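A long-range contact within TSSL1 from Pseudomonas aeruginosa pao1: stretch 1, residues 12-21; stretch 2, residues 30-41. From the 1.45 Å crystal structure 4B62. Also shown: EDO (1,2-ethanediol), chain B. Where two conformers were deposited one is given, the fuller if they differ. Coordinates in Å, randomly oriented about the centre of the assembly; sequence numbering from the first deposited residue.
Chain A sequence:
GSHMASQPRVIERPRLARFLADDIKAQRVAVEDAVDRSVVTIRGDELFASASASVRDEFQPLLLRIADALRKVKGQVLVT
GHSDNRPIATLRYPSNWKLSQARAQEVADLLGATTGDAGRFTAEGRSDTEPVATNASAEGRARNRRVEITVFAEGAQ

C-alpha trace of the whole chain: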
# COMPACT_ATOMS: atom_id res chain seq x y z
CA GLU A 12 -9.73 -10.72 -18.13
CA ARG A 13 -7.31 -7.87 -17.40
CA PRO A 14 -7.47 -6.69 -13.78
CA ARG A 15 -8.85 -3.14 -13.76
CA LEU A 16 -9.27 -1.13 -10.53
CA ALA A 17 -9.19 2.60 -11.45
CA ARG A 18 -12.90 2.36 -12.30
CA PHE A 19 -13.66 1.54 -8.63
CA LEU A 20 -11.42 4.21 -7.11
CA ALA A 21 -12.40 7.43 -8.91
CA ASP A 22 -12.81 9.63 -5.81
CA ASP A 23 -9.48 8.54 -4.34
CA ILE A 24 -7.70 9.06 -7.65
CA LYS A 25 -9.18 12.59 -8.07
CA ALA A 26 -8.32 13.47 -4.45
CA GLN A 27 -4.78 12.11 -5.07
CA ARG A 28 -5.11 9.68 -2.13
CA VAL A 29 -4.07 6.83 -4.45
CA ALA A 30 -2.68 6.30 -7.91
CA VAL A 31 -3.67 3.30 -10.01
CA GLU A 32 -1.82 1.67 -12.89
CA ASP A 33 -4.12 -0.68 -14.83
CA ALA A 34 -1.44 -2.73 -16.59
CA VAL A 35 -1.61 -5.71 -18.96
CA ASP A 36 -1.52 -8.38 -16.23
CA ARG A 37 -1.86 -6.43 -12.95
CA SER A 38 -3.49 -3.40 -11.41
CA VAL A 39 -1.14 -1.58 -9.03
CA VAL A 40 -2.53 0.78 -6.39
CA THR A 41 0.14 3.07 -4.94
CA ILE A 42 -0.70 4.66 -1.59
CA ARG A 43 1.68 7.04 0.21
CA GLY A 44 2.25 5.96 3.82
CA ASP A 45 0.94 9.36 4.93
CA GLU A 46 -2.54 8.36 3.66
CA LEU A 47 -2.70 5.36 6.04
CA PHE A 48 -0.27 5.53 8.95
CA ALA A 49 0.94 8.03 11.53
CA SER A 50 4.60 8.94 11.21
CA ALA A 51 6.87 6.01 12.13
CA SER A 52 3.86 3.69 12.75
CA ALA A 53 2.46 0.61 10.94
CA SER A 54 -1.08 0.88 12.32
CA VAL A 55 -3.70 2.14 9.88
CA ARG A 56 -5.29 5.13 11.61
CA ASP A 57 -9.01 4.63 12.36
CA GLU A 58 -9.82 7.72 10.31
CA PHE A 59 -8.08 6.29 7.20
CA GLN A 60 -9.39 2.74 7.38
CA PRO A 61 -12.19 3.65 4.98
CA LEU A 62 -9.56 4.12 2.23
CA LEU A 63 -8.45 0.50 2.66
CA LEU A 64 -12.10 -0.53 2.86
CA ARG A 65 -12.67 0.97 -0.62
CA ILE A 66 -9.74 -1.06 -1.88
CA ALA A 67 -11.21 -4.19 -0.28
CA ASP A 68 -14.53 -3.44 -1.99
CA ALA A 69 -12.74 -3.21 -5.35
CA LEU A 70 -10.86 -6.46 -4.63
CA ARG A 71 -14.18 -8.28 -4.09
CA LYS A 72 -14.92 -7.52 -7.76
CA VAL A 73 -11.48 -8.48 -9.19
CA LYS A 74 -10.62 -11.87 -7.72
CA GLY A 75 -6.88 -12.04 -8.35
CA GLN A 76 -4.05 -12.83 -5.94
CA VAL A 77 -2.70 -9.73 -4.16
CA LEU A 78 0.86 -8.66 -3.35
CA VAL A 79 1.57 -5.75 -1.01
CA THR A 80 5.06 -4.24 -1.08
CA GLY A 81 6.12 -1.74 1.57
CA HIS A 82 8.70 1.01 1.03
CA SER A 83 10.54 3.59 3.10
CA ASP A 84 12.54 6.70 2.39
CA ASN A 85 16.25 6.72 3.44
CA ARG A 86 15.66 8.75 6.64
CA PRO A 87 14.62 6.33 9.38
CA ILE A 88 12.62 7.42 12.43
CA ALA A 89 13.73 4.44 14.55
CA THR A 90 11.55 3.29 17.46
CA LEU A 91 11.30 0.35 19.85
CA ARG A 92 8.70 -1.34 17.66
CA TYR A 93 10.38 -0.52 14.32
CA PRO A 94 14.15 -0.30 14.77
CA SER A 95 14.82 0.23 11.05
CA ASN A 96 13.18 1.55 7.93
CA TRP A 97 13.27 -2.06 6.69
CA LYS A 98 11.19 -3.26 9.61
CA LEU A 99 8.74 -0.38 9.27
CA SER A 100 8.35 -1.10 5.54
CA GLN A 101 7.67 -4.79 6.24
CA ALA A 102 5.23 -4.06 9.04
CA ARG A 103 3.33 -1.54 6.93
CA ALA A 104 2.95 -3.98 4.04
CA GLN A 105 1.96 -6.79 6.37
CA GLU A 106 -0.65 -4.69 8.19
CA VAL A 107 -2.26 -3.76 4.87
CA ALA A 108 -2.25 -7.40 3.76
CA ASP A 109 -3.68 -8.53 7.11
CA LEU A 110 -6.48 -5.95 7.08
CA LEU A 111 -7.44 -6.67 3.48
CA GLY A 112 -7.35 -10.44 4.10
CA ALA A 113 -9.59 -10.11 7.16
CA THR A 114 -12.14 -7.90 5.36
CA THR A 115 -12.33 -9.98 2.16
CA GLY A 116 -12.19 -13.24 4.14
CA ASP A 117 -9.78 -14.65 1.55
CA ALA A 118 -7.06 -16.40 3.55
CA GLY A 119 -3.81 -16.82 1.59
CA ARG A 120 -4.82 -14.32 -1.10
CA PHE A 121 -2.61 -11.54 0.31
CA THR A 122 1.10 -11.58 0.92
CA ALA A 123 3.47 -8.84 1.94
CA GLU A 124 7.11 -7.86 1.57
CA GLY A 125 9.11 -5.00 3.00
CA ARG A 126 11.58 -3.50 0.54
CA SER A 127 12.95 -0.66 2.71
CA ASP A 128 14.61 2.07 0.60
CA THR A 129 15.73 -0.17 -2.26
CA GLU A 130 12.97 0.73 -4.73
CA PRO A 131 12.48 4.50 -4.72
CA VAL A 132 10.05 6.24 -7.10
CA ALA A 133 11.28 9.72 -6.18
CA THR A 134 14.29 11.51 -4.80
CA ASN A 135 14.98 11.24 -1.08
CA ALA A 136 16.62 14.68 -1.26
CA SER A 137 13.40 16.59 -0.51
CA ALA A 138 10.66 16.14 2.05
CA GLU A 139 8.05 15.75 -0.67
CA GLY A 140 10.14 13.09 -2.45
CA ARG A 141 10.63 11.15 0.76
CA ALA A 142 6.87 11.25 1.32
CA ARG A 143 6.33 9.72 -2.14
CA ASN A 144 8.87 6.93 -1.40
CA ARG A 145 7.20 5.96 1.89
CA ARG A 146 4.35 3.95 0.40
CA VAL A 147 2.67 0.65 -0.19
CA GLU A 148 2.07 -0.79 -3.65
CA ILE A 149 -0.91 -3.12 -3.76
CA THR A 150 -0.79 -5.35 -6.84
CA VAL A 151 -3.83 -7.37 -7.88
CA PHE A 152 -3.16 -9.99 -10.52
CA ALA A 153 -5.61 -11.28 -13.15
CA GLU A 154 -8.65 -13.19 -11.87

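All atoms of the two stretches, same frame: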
# COMPACT_ATOMS: atom_id res chain seq x y z
N GLU A 12 -11.09 -10.14 -17.91
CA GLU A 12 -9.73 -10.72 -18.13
C GLU A 12 -8.67 -9.88 -17.43
O GLU A 12 -8.15 -10.29 -16.40
CB GLU A 12 -9.42 -10.86 -19.62
N ARG A 13 -8.35 -8.71 -17.98
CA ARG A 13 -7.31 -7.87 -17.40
C ARG A 13 -7.81 -7.23 -16.11
O ARG A 13 -8.93 -6.72 -16.07
CB ARG A 13 -6.81 -6.80 -18.38
CG ARG A 13 -6.13 -7.41 -19.60
CD ARG A 13 -5.44 -6.40 -20.50
NE ARG A 13 -4.82 -7.08 -21.64
CZ ARG A 13 -4.17 -6.49 -22.64
NH1 ARG A 13 -4.02 -5.17 -22.67
NH2 ARG A 13 -3.64 -7.23 -23.61
N PRO A 14 -7.00 -7.28 -15.03
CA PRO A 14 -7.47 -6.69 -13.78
C PRO A 14 -7.50 -5.18 -13.89
O PRO A 14 -6.49 -4.57 -14.22
CB PRO A 14 -6.41 -7.14 -12.76
CG PRO A 14 -5.18 -7.37 -13.58
CD PRO A 14 -5.65 -7.85 -14.92
N ARG A 15 -8.66 -4.59 -13.61
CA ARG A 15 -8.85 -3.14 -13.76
C ARG A 15 -9.50 -2.57 -12.49
O ARG A 15 -10.64 -2.92 -12.17
CB ARG A 15 -9.75 -2.83 -14.96
CG ARG A 15 -9.17 -3.19 -16.33
CD ARG A 15 -10.12 -2.83 -17.47
NE ARG A 15 -11.34 -3.65 -17.47
CZ ARG A 15 -12.60 -3.19 -17.42
NH1 ARG A 15 -12.86 -1.89 -17.36
NH2 ARG A 15 -13.61 -4.05 -17.43
N LEU A 16 -8.77 -1.70 -11.78
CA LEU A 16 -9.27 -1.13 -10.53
C LEU A 16 -9.58 0.37 -10.55
O LEU A 16 -10.33 0.82 -9.69
CB LEU A 16 -8.28 -1.38 -9.39
CG LEU A 16 -8.02 -2.82 -8.96
CD1 LEU A 16 -7.04 -2.81 -7.79
CD2 LEU A 16 -9.30 -3.58 -8.61
N ALA A 17 -9.02 1.15 -11.47
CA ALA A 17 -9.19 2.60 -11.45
C ALA A 17 -10.68 2.96 -11.46
O ALA A 17 -11.12 3.89 -10.78
CB ALA A 17 -8.47 3.26 -12.61
N ARG A 18 -11.46 2.18 -12.21
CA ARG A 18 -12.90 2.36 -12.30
C ARG A 18 -13.64 2.27 -10.97
O ARG A 18 -14.77 2.74 -10.88
CB ARG A 18 -13.49 1.35 -13.29
CG ARG A 18 -13.39 -0.10 -12.85
CD ARG A 18 -13.55 -1.06 -14.03
NE ARG A 18 -13.10 -2.41 -13.69
CZ ARG A 18 -13.82 -3.53 -13.75
NH1 ARG A 18 -15.10 -3.52 -14.15
NH2 ARG A 18 -13.26 -4.68 -13.39
N PHE A 19 -13.03 1.66 -9.96
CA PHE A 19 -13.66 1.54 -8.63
C PHE A 19 -13.12 2.52 -7.60
O PHE A 19 -13.57 2.53 -6.45
CB PHE A 19 -13.46 0.13 -8.08
CG PHE A 19 -14.00 -0.95 -8.96
CD1 PHE A 19 -15.34 -0.95 -9.32
CD2 PHE A 19 -13.18 -1.95 -9.43
CE1 PHE A 19 -15.85 -1.94 -10.13
CE2 PHE A 19 -13.68 -2.95 -10.24
CZ PHE A 19 -15.02 -2.95 -10.59
N LEU A 20 -12.15 3.34 -8.02
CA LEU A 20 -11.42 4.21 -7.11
C LEU A 20 -11.36 5.66 -7.60
O LEU A 20 -10.42 6.40 -7.31
CB LEU A 20 -10.01 3.64 -6.88
CG LEU A 20 -9.97 2.29 -6.15
CD1 LEU A 20 -8.56 1.71 -6.15
CD2 LEU A 20 -10.50 2.38 -4.72
N ALA A 21 -12.39 6.09 -8.33
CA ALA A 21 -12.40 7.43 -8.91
C ALA A 21 -12.18 8.56 -7.91
O ALA A 21 -11.40 9.47 -8.17
CB ALA A 21 -13.69 7.66 -9.69
N ALA A 30 -2.87 6.35 -6.47
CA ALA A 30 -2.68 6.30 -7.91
C ALA A 30 -2.81 4.85 -8.35
O ALA A 30 -2.42 3.94 -7.63
CB ALA A 30 -1.33 6.88 -8.30
N VAL A 31 -3.38 4.64 -9.53
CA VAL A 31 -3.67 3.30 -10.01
C VAL A 31 -3.12 3.13 -11.41
O VAL A 31 -3.40 3.94 -12.30
CB VAL A 31 -5.18 3.00 -10.02
CG1 VAL A 31 -5.47 1.59 -10.51
CG2 VAL A 31 -5.77 3.20 -8.63
N GLU A 32 -2.30 2.10 -11.58
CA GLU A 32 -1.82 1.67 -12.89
C GLU A 32 -2.58 0.40 -13.27
O GLU A 32 -2.38 -0.64 -12.63
CB GLU A 32 -0.31 1.39 -12.83
CG GLU A 32 0.28 0.95 -14.17
CD GLU A 32 1.74 0.51 -14.14
OE1 GLU A 32 2.41 0.51 -13.08
OE2 GLU A 32 2.24 0.13 -15.24
N ASP A 33 -3.43 0.49 -14.28
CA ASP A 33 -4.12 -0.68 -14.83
C ASP A 33 -3.26 -1.18 -15.99
O ASP A 33 -3.31 -0.66 -17.11
CB ASP A 33 -5.54 -0.34 -15.29
CG ASP A 33 -6.51 -0.12 -14.13
OD1 ASP A 33 -6.32 -0.71 -13.04
OD2 ASP A 33 -7.49 0.62 -14.32
N ALA A 34 -2.43 -2.17 -15.67
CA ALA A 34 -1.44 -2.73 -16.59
C ALA A 34 -1.99 -3.99 -17.26
O ALA A 34 -3.11 -4.43 -16.98
CB ALA A 34 -0.16 -3.04 -15.84
N VAL A 35 -1.18 -4.57 -18.15
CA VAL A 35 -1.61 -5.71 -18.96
C VAL A 35 -2.05 -6.93 -18.14
O VAL A 35 -2.99 -7.63 -18.49
CB VAL A 35 -0.51 -6.09 -19.99
CG1 VAL A 35 0.78 -6.53 -19.31
CG2 VAL A 35 -1.00 -7.16 -20.95
N ASP A 36 -1.37 -7.16 -17.02
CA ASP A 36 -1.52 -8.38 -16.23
C ASP A 36 -1.71 -8.14 -14.73
O ASP A 36 -1.70 -9.09 -13.95
CB ASP A 36 -0.26 -9.24 -16.44
CG ASP A 36 1.05 -8.50 -16.10
OD1 ASP A 36 1.04 -7.40 -15.52
OD2 ASP A 36 2.12 -9.04 -16.44
N ARG A 37 -1.87 -6.87 -14.35
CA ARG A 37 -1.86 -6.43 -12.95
C ARG A 37 -2.54 -5.08 -12.89
O ARG A 37 -2.45 -4.32 -13.85
CB ARG A 37 -0.42 -6.15 -12.46
CG ARG A 37 0.48 -7.34 -12.18
CD ARG A 37 1.91 -6.88 -11.95
NE ARG A 37 2.54 -6.46 -13.20
CZ ARG A 37 3.54 -5.59 -13.32
NH1 ARG A 37 4.09 -4.98 -12.27
NH2 ARG A 37 4.01 -5.31 -14.52
N SER A 38 -3.18 -4.78 -11.76
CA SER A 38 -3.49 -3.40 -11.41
C SER A 38 -2.70 -3.09 -10.15
O SER A 38 -2.73 -3.88 -9.20
CB SER A 38 -4.99 -3.21 -11.21
OG SER A 38 -5.31 -1.85 -10.95
N VAL A 39 -1.99 -1.97 -10.15
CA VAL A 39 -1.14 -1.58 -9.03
C VAL A 39 -1.68 -0.30 -8.41
O VAL A 39 -1.74 0.74 -9.07
CB VAL A 39 0.33 -1.38 -9.45
CG1 VAL A 39 1.19 -1.11 -8.22
CG2 VAL A 39 0.84 -2.61 -10.21
N VAL A 40 -2.05 -0.38 -7.13
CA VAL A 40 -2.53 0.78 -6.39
C VAL A 40 -1.40 1.26 -5.49
O VAL A 40 -0.96 0.52 -4.61
CB VAL A 40 -3.76 0.44 -5.54
CG1 VAL A 40 -4.29 1.71 -4.86
CG2 VAL A 40 -4.85 -0.23 -6.37
N THR A 41 -0.90 2.46 -5.76
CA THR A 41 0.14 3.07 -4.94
C THR A 41 -0.51 4.02 -3.94
O THR A 41 -1.30 4.88 -4.32
CB THR A 41 1.16 3.83 -5.79
OG1 THR A 41 1.79 2.93 -6.70
CG2 THR A 41 2.22 4.49 -4.92
C1 EDO B . 4.44 -4.31 -8.72
O1 EDO B . 3.43 -5.04 -9.43
C2 EDO B . 5.52 -3.72 -9.63
O2 EDO B . 4.94 -2.80 -10.57
O HOH W 1 -5.54 -3.59 -16.54
O HOH W 2 -10.36 0.53 -14.39

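Stretch 2 is a hairpin. Its strands pair through reciprocal backbone hydrogen bonds, Ala 30 N to Thr 41 O (3.0 Å) and Thr 41 N to Ala 30 O (2.8 Å), then Glu 32 N to Val 39 O (2.9 Å) and Val 39 N to Glu 32 O (2.8 Å); Ala 34 N to Arg 37 O (2.8 Å) lies nearer the turn. Stretch 1 runs extended across one face of this hairpin, then tightens into a 3-10 segment at residues 17-19, where Phe 19 N reaches Leu 16 O at 2.8 Å. The CA atoms of Arg 15 and Asp 33 approach to 5.4 Å, and no backbone-to-backbone hydrogen bond crosses between the stretches.

The direct polar link is instead the carboxylate of Asp 33. Its OD1 accepts from Leu 16 N (2.9 Å, 168° at the hydrogen) and its OD2 from Ala 17 N (3.3 Å, 155°), so one acidic group serves two successive amides. Ser 38 OG donates to Asp 33 OD1 (2.6 Å), bracing the acceptor from the neighbouring strand. Water 2 joins Asp 33 OD2 to Arg 18 N, at 2.9 Å from each, while water 1 donates to Pro 14 O (2.7 Å) and Ala 34 O (2.6 Å).

Alternation along the strands points Val 31, Asp 33, Ser 38 and Val 40 toward stretch 1, and Glu 32 and Val 39 away. Leu 16 CD1 packs on Val 40 CG2 (3.7 Å), and Leu 20 CD1 lies 4.0 Å from Val 31 CG2, forming an apolar patch beside the carboxylate. Buried Pro 14, lacking an amide hydrogen, sets CG 3.4 Å from Arg 37 N. At the exposed end, Val 35 CG2 covers one face of the Arg 13 guanidinium, 3.7 Å from CZ. Altogether 555 Å² is buried, summed over both sides.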